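Local atomic coordinates of 3-Hydroxyacyl-CoA dehydrogenase (Ralstonia eutropha H16, PDB entry 4PZD), a protein that probably catalyses the NAD-dependent oxidation of (3S)-3-hydroxyacyl-CoA to 3-ketoacyl-CoA. Residues Ala90-Asp95 with Asn117-Ser122; Gly138-Asn143 with Leu150-Arg155. All coordinates share one frame; numbering follows the deposited sequence.

Contact 1. Residues Ala90-Asp95 with Asn117-Ser122; sequences ATENYD and NTSSIS. With NAD (nicotinamide-adenine-dinucleotide), chain J.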
loop_
_atom_site.group_PDB
_atom_site.type_symbol
_atom_site.label_atom_id
_atom_site.label_comp_id
_atom_site.label_asym_id
_atom_site.label_seq_id
_atom_site.Cartn_x
_atom_site.Cartn_y
_atom_site.Cartn_z
ATOM N N ALA A 90 20.310 -19.990 3.992
ATOM C CA ALA A 90 20.096 -21.077 4.932
ATOM C C ALA A 90 19.413 -20.627 6.215
ATOM O O ALA A 90 18.685 -21.432 6.823
ATOM C CB ALA A 90 21.425 -21.721 5.262
ATOM N N THR A 91 19.634 -19.365 6.618
ATOM C CA THR A 91 19.284 -18.899 7.973
ATOM C C THR A 91 19.213 -17.363 8.197
ATOM O O THR A 91 20.073 -16.615 7.740
ATOM C CB THR A 91 20.287 -19.478 8.984
ATOM O OG1 THR A 91 20.060 -18.917 10.278
ATOM C CG2 THR A 91 21.726 -19.175 8.556
ATOM N N GLU A 92 18.174 -16.915 8.906
ATOM C CA GLU A 92 18.152 -15.584 9.542
ATOM C C GLU A 92 18.775 -15.585 10.945
ATOM O O GLU A 92 18.588 -14.629 11.671
ATOM C CB GLU A 92 16.725 -15.020 9.685
ATOM C CG GLU A 92 16.087 -14.445 8.435
ATOM C CD GLU A 92 16.804 -13.212 7.858
ATOM O OE1 GLU A 92 17.954 -13.358 7.358
ATOM O OE2 GLU A 92 16.195 -12.100 7.889
ATOM N N ASN A 93 19.492 -16.640 11.335
ATOM C CA ASN A 93 20.254 -16.613 12.581
ATOM C C ASN A 93 21.622 -15.971 12.361
ATOM O O ASN A 93 22.398 -16.450 11.530
ATOM C CB ASN A 93 20.446 -18.011 13.166
ATOM C CG ASN A 93 21.116 -17.962 14.517
ATOM O OD1 ASN A 93 22.336 -17.846 14.632
ATOM N ND2 ASN A 93 20.318 -18.001 15.548
ATOM N N TYR A 94 21.932 -14.935 13.138
ATOM C CA TYR A 94 23.152 -14.191 12.941
ATOM C C TYR A 94 24.403 -15.028 13.143
ATOM O O TYR A 94 25.218 -15.169 12.234
ATOM C CB TYR A 94 23.218 -12.970 13.856
ATOM C CG TYR A 94 24.379 -12.080 13.467
ATOM C CD1 TYR A 94 24.294 -11.262 12.347
ATOM C CD2 TYR A 94 25.581 -12.118 14.157
ATOM C CE1 TYR A 94 25.356 -10.476 11.948
ATOM C CE2 TYR A 94 26.647 -11.330 13.768
ATOM C CZ TYR A 94 26.522 -10.508 12.657
ATOM O OH TYR A 94 27.563 -9.723 12.236
ATOM N N ASP A 95 24.591 -15.569 14.336
ATOM C CA ASP A 95 25.854 -16.259 14.618
ATOM C C ASP A 95 26.079 -17.350 13.613
ATOM O O ASP A 95 27.210 -17.557 13.170
ATOM C CB ASP A 95 25.885 -16.869 16.015
ATOM C CG ASP A 95 26.211 -15.862 17.089
ATOM O OD1 ASP A 95 26.423 -14.676 16.769
ATOM O OD2 ASP A 95 26.263 -16.265 18.271
ATOM N N ASN A 117 21.138 -13.840 1.200
ATOM C CA ASN A 117 19.733 -13.513 1.259
ATOM C C ASN A 117 19.358 -13.201 2.720
ATOM O O ASN A 117 19.761 -13.910 3.647
ATOM C CB ASN A 117 18.923 -14.703 0.755
ATOM C CG ASN A 117 17.474 -14.373 0.530
ATOM O OD1 ASN A 117 16.599 -14.805 1.271
ATOM N ND2 ASN A 117 17.207 -13.632 -0.513
ATOM N N THR A 118 18.584 -12.145 2.915
ATOM C CA THR A 118 18.211 -11.696 4.244
ATOM C C THR A 118 17.186 -10.561 4.102
ATOM O O THR A 118 17.272 -9.746 3.177
ATOM C CB THR A 118 19.445 -11.215 5.059
ATOM O OG1 THR A 118 19.054 -10.870 6.397
ATOM C CG2 THR A 118 20.128 -10.017 4.402
ATOM N N SER A 119 16.216 -10.533 5.014
ATOM C CA SER A 119 15.221 -9.460 5.093
ATOM C C SER A 119 15.646 -8.346 6.053
ATOM O O SER A 119 15.251 -7.199 5.855
ATOM C CB SER A 119 13.872 -10.016 5.553
ATOM O OG SER A 119 13.713 -11.337 5.086
ATOM N N SER A 120 16.472 -8.677 7.047
ATOM C CA SER A 120 16.681 -7.808 8.212
ATOM C C SER A 120 18.127 -7.603 8.628
ATOM O O SER A 120 18.431 -6.629 9.279
ATOM C CB SER A 120 15.917 -8.386 9.434
ATOM O OG SER A 120 16.275 -9.744 9.735
ATOM N N ILE A 121 19.011 -8.535 8.299
ATOM C CA ILE A 121 20.361 -8.508 8.835
ATOM C C ILE A 121 21.200 -7.517 8.067
ATOM O O ILE A 121 21.210 -7.539 6.838
ATOM C CB ILE A 121 21.066 -9.883 8.747
ATOM C CG1 ILE A 121 20.282 -10.986 9.485
ATOM C CG2 ILE A 121 22.480 -9.777 9.313
ATOM C CD1 ILE A 121 20.312 -10.879 10.997
ATOM N N SER A 122 21.943 -6.696 8.805
ATOM C CA SER A 122 22.903 -5.730 8.224
ATOM C C SER A 122 23.907 -6.346 7.248
ATOM O O SER A 122 24.820 -7.085 7.648
ATOM C CB SER A 122 23.689 -5.031 9.337
ATOM O OG SER A 122 24.646 -4.151 8.783
HETATM P PA NAD J . 13.429 -23.208 5.103
HETATM O O1A NAD J . 12.966 -23.556 6.498
HETATM O O2A NAD J . 12.482 -23.438 3.947
HETATM O O5B NAD J . 14.784 -24.045 4.838
HETATM C C5B NAD J . 16.054 -23.655 5.371
HETATM C C4B NAD J . 17.146 -24.521 4.749
HETATM O O4B NAD J . 18.447 -24.028 5.117
HETATM C C3B NAD J . 17.034 -25.985 5.207
HETATM O O3B NAD J . 16.921 -26.908 4.099
HETATM C C2B NAD J . 18.295 -26.199 6.038
HETATM O O2B NAD J . 18.799 -27.548 6.000
HETATM C C1B NAD J . 19.268 -25.163 5.458
HETATM N N9A NAD J . 20.424 -24.930 6.392
HETATM C C8A NAD J . 20.397 -24.623 7.717
HETATM N N7A NAD J . 21.670 -24.534 8.207
HETATM C C5A NAD J . 22.530 -24.791 7.200
HETATM C C6A NAD J . 24.016 -24.860 7.019
HETATM N N6A NAD J . 24.858 -24.622 8.070
HETATM N N1A NAD J . 24.504 -25.167 5.774
HETATM C C2A NAD J . 23.674 -25.406 4.728
HETATM N N3A NAD J . 22.319 -25.351 4.834
HETATM C C4A NAD J . 21.703 -25.057 6.011
HETATM O O3 NAD J . 13.957 -21.677 5.117
HETATM P PN NAD J . 13.942 -20.627 3.884
HETATM O O1N NAD J . 12.526 -20.124 3.701
HETATM O O2N NAD J . 14.692 -21.214 2.705
HETATM O O5D NAD J . 14.790 -19.402 4.526
HETATM C C5D NAD J . 16.171 -19.200 4.248
HETATM C C4D NAD J . 16.606 -17.773 4.581
HETATM O O4D NAD J . 16.232 -16.837 3.560
HETATM C C3D NAD J . 15.991 -17.204 5.842
HETATM O O3D NAD J . 16.670 -17.644 7.008
HETATM C C2D NAD J . 16.141 -15.724 5.591
HETATM O O2D NAD J . 17.492 -15.330 5.847
HETATM C C1D NAD J . 15.888 -15.552 4.119
HETATM N N1N NAD J . 14.488 -15.109 3.863
HETATM C C2N NAD J . 13.437 -15.887 4.215
HETATM C C3N NAD J . 12.112 -15.503 3.984
HETATM C C7N NAD J . 10.995 -16.440 4.396
HETATM O O7N NAD J . 10.067 -16.029 5.066
HETATM N N7N NAD J . 11.031 -17.723 4.021
HETATM C C4N NAD J . 11.871 -14.267 3.369
HETATM C C5N NAD J . 12.954 -13.475 3.009
HETATM C C6N NAD J . 14.255 -13.914 3.271
#

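Contact 2. Residues Gly138-Asn143 with Leu150-Arg155; sequences GMHFFN and LVELIR. With NAD (nicotinamide-adenine-dinucleotide), chain J.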
loop_
_atom_site.group_PDB
_atom_site.type_symbol
_atom_site.label_atom_id
_atom_site.label_comp_id
_atom_site.label_asym_id
_atom_site.label_seq_id
_atom_site.Cartn_x
_atom_site.Cartn_y
_atom_site.Cartn_z
ATOM N N GLY A 138 24.250 -8.003 -0.546
ATOM C CA GLY A 138 22.984 -8.510 -0.074
ATOM C C GLY A 138 22.018 -8.790 -1.200
ATOM O O GLY A 138 21.886 -8.035 -2.154
ATOM N N MET A 139 21.315 -9.888 -1.085
ATOM C CA MET A 139 20.150 -10.077 -1.897
ATOM C C MET A 139 18.971 -10.291 -0.966
ATOM O O MET A 139 19.131 -10.688 0.187
ATOM C CB MET A 139 20.372 -11.250 -2.828
ATOM C CG MET A 139 21.608 -11.025 -3.683
ATOM S SD MET A 139 22.026 -12.377 -4.789
ATOM C CE MET A 139 21.055 -11.991 -6.245
ATOM N N HIS A 140 17.792 -9.962 -1.453
ATOM C CA HIS A 140 16.573 -10.302 -0.782
ATOM C C HIS A 140 15.615 -10.694 -1.927
ATOM O O HIS A 140 15.259 -9.863 -2.769
ATOM C CB HIS A 140 16.146 -9.115 0.096
ATOM C CG HIS A 140 14.744 -9.187 0.628
ATOM N ND1 HIS A 140 14.215 -10.310 1.227
ATOM C CD2 HIS A 140 13.767 -8.251 0.663
ATOM C CE1 HIS A 140 12.963 -10.072 1.577
ATOM N NE2 HIS A 140 12.672 -8.827 1.254
ATOM N N PHE A 141 15.254 -11.978 -1.977
ATOM C CA PHE A 141 14.348 -12.515 -3.008
ATOM C C PHE A 141 12.951 -12.560 -2.415
ATOM O O PHE A 141 12.799 -12.475 -1.183
ATOM C CB PHE A 141 14.746 -13.923 -3.451
ATOM C CG PHE A 141 15.973 -13.976 -4.332
ATOM C CD1 PHE A 141 15.861 -13.832 -5.716
ATOM C CD2 PHE A 141 17.234 -14.204 -3.786
ATOM C CE1 PHE A 141 16.976 -13.895 -6.533
ATOM C CE2 PHE A 141 18.358 -14.266 -4.602
ATOM C CZ PHE A 141 18.230 -14.114 -5.978
ATOM N N PHE A 142 11.933 -12.693 -3.265
ATOM C CA PHE A 142 10.556 -12.669 -2.766
ATOM C C PHE A 142 9.788 -13.983 -2.804
ATOM O O PHE A 142 9.955 -14.793 -3.699
ATOM C CB PHE A 142 9.806 -11.496 -3.361
ATOM C CG PHE A 142 10.218 -10.200 -2.740
ATOM C CD1 PHE A 142 9.579 -9.731 -1.605
ATOM C CD2 PHE A 142 11.314 -9.514 -3.218
ATOM C CE1 PHE A 142 9.969 -8.555 -1.019
ATOM C CE2 PHE A 142 11.721 -8.348 -2.619
ATOM C CZ PHE A 142 11.044 -7.862 -1.524
ATOM N N ASN A 143 8.889 -14.115 -1.836
ATOM C CA ASN A 143 8.784 -15.326 -1.034
ATOM C C ASN A 143 8.310 -16.583 -1.734
ATOM O O ASN A 143 8.516 -17.686 -1.195
ATOM C CB ASN A 143 7.962 -15.048 0.235
ATOM C CG ASN A 143 8.730 -14.211 1.272
ATOM O OD1 ASN A 143 9.360 -13.185 0.958
ATOM N ND2 ASN A 143 8.668 -14.654 2.525
ATOM N N LEU A 150 11.127 -9.591 -8.738
ATOM C CA LEU A 150 12.110 -8.630 -8.237
ATOM C C LEU A 150 12.950 -9.136 -7.104
ATOM O O LEU A 150 12.583 -10.087 -6.392
ATOM C CB LEU A 150 11.471 -7.293 -7.847
ATOM C CG LEU A 150 10.573 -7.115 -6.612
ATOM C CD1 LEU A 150 10.009 -8.433 -6.061
ATOM C CD2 LEU A 150 11.288 -6.291 -5.548
ATOM N N VAL A 151 14.103 -8.487 -6.991
ATOM C CA VAL A 151 15.101 -8.736 -5.976
ATOM C C VAL A 151 15.562 -7.394 -5.431
ATOM O O VAL A 151 15.725 -6.431 -6.199
ATOM C CB VAL A 151 16.358 -9.352 -6.583
ATOM C CG1 VAL A 151 17.196 -9.994 -5.495
ATOM C CG2 VAL A 151 15.990 -10.372 -7.634
ATOM N N GLU A 152 15.803 -7.317 -4.127
ATOM C CA GLU A 152 16.455 -6.152 -3.602
ATOM C C GLU A 152 17.908 -6.534 -3.578
ATOM O O GLU A 152 18.253 -7.617 -3.124
ATOM C CB GLU A 152 15.933 -5.734 -2.223
ATOM C CG GLU A 152 14.548 -5.084 -2.232
ATOM C CD GLU A 152 14.074 -4.599 -0.851
ATOM O OE1 GLU A 152 13.943 -5.392 0.125
ATOM O OE2 GLU A 152 13.794 -3.386 -0.748
ATOM N N LEU A 153 18.733 -5.650 -4.134
ATOM C CA LEU A 153 20.168 -5.785 -4.159
ATOM C C LEU A 153 20.677 -4.771 -3.196
ATOM O O LEU A 153 20.509 -3.599 -3.425
ATOM C CB LEU A 153 20.717 -5.436 -5.536
ATOM C CG LEU A 153 20.285 -6.299 -6.725
ATOM C CD1 LEU A 153 20.950 -5.784 -8.004
ATOM C CD2 LEU A 153 20.611 -7.765 -6.474
ATOM N N ILE A 154 21.331 -5.220 -2.141
ATOM C CA ILE A 154 21.674 -4.361 -1.043
ATOM C C ILE A 154 23.184 -4.272 -0.910
ATOM O O ILE A 154 23.857 -5.261 -0.591
ATOM C CB ILE A 154 21.103 -4.890 0.267
ATOM C CG1 ILE A 154 19.577 -5.058 0.151
ATOM C CG2 ILE A 154 21.497 -3.965 1.431
ATOM C CD1 ILE A 154 19.082 -6.481 0.345
ATOM N N ARG A 155 23.713 -3.072 -1.110
ATOM C CA ARG A 155 25.134 -2.862 -1.027
ATOM C C ARG A 155 25.473 -2.610 0.396
ATOM O O ARG A 155 24.884 -1.761 1.038
ATOM C CB ARG A 155 25.535 -1.652 -1.852
ATOM C CG ARG A 155 25.242 -1.845 -3.329
ATOM C CD ARG A 155 25.695 -0.667 -4.189
ATOM N NE ARG A 155 27.138 -0.394 -4.098
ATOM C CZ ARG A 155 27.862 0.137 -5.074
ATOM N NH1 ARG A 155 27.325 0.431 -6.259
ATOM N NH2 ARG A 155 29.149 0.338 -4.875
HETATM P PA NAD J . 13.429 -23.208 5.103
HETATM O O1A NAD J . 12.966 -23.556 6.498
HETATM O O2A NAD J . 12.482 -23.438 3.947
HETATM O O5B NAD J . 14.784 -24.045 4.838
HETATM C C5B NAD J . 16.054 -23.655 5.371
HETATM C C4B NAD J . 17.146 -24.521 4.749
HETATM O O4B NAD J . 18.447 -24.028 5.117
HETATM C C3B NAD J . 17.034 -25.985 5.207
HETATM O O3B NAD J . 16.921 -26.908 4.099
HETATM C C2B NAD J . 18.295 -26.199 6.038
HETATM O O2B NAD J . 18.799 -27.548 6.000
HETATM C C1B NAD J . 19.268 -25.163 5.458
HETATM N N9A NAD J . 20.424 -24.930 6.392
HETATM C C8A NAD J . 20.397 -24.623 7.717
HETATM N N7A NAD J . 21.670 -24.534 8.207
HETATM C C5A NAD J . 22.530 -24.791 7.200
HETATM C C6A NAD J . 24.016 -24.860 7.019
HETATM N N6A NAD J . 24.858 -24.622 8.070
HETATM N N1A NAD J . 24.504 -25.167 5.774
HETATM C C2A NAD J . 23.674 -25.406 4.728
HETATM N N3A NAD J . 22.319 -25.351 4.834
HETATM C C4A NAD J . 21.703 -25.057 6.011
HETATM O O3 NAD J . 13.957 -21.677 5.117
HETATM P PN NAD J . 13.942 -20.627 3.884
HETATM O O1N NAD J . 12.526 -20.124 3.701
HETATM O O2N NAD J . 14.692 -21.214 2.705
HETATM O O5D NAD J . 14.790 -19.402 4.526
HETATM C C5D NAD J . 16.171 -19.200 4.248
HETATM C C4D NAD J . 16.606 -17.773 4.581
HETATM O O4D NAD J . 16.232 -16.837 3.560
HETATM C C3D NAD J . 15.991 -17.204 5.842
HETATM O O3D NAD J . 16.670 -17.644 7.008
HETATM C C2D NAD J . 16.141 -15.724 5.591
HETATM O O2D NAD J . 17.492 -15.330 5.847
HETATM C C1D NAD J . 15.888 -15.552 4.119
HETATM N N1N NAD J . 14.488 -15.109 3.863
HETATM C C2N NAD J . 13.437 -15.887 4.215
HETATM C C3N NAD J . 12.112 -15.503 3.984
HETATM C C7N NAD J . 10.995 -16.440 4.396
HETATM O O7N NAD J . 10.067 -16.029 5.066
HETATM N N7N NAD J . 11.031 -17.723 4.021
HETATM C C4N NAD J . 11.871 -14.267 3.369
HETATM C C5N NAD J . 12.954 -13.475 3.009
HETATM C C6N NAD J . 14.255 -13.914 3.271
HETATM O O HOH W 1 12.273 -12.986 -5.970
#

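Contact 1. Residues Ala90-Asp95 with Asn117-Ser122
The carboxylate of Glu92 has Ser120 OG over one face and the backbone N of Ser119 over the opposite one, standing 46° and 43° out of its plane. Both donate to Glu92 OE2, Ser120 OG from 3.0 Å and Ser119 N from 3.3 Å. Thr118 OG1 gives its hydrogen bond to the syn lone pair of Glu92 OE1 (2.9 Å). The Tyr94 ring is met at its edge, near its plane, where CD1 lies 3.8 Å from Ile121 CG2. Glu92 starts off to one side of the 117-122 segment, and a bend at chi2 (-64°) turns its carboxylate in among the hydroxyls. Thr118 OG1 also accepts from Ile121 N (3.0 Å), an ST motif that shapes the loop and holds the hydroxyl on its acceptor. The nicotinamide-side ribose completes the network, its O2D donating to Glu92 OE1. Lys97 NZ bonds to the backbone O atoms of both Thr91 and Asn117, tying the two segments together. Four donors thus share two carboxylate oxygens, an arrangement consistent with an ionised Glu92 that recognises the ribose hydroxyl of NAD at the C-terminal ends of strands 85-88 and 113-117 of the Rossmann-type sheet.

Contact 2. Residues Gly138-Asn143 with Leu150-Arg155
Strands 136-141 and 150-155 form a beta hairpin within the sheet, 136-141 running parallel to 113-117 of the Rossmann-type part and 150-155 turning back antiparallel. Gly138-Ile154 and His140-Glu152 are hydrogen-bonded pairs: Gly138 N reaches Ile154 O at 2.8 Å and His140 N reaches Glu152 O at 2.9 Å, each bond returned by the partner's own N-H. His140 leads from this ladder toward the cofactor. His140 CB packs on Ile154 CD1 (4.0 Å) and beside Glu152 CB. With CG anti to the backbone N (chi1 167°), the ring runs alongside the extended Glu152 side chain, ring and carboxylate planes 53° apart; CD2 is the ring atom nearest Glu152 OE1, and NE2 lies farther from it. On the cofactor side His140 CE1 lies 3.7 Å from NAD C5N, at the imidazole edge, and ND1 also faces that carbon. His140 CE1 sits over one face of the Phe142 ring, toward its rim. Glu152 OE2 accepts from the backbone N atoms of Val188 and Val189, which would steady the carboxylate. The pairing resembles the catalytic histidine-glutamate pair of related dehydrogenases, and His140 is probably important for catalysis. On the other sheet face, Val151 CG1 makes a CH-pi contact over the Phe141 ring, 4.1 Å from its centroid, while Met139 and Leu153 pack against helix 161-173. Beyond the ladder a water accepts from Phe142 N at 2.7 Å and donates to Leu150 O at 2.9 Å.

How the contacts relate
Following the chain from the N terminus, contact 1 comes first: from the loop after strand 85-88 the chain runs through helix 94-107 and strand 113-117, whose end and following loop close the circuit against residues 90-95. Helix 123-127 then leads to strand 136-141, where contact 2 opens; a six-residue connection brings 150-155 back beside it. The two contacts are in series, neither nesting nor crossing. They meet because strand 136-141 lies next to strand 113-117 in the sheet: Thr118 N probably bonds to Met139 O, and Ser119 touches His140. Together they join the parallel dinucleotide-binding strands to the hairpin, with NAD bordering both.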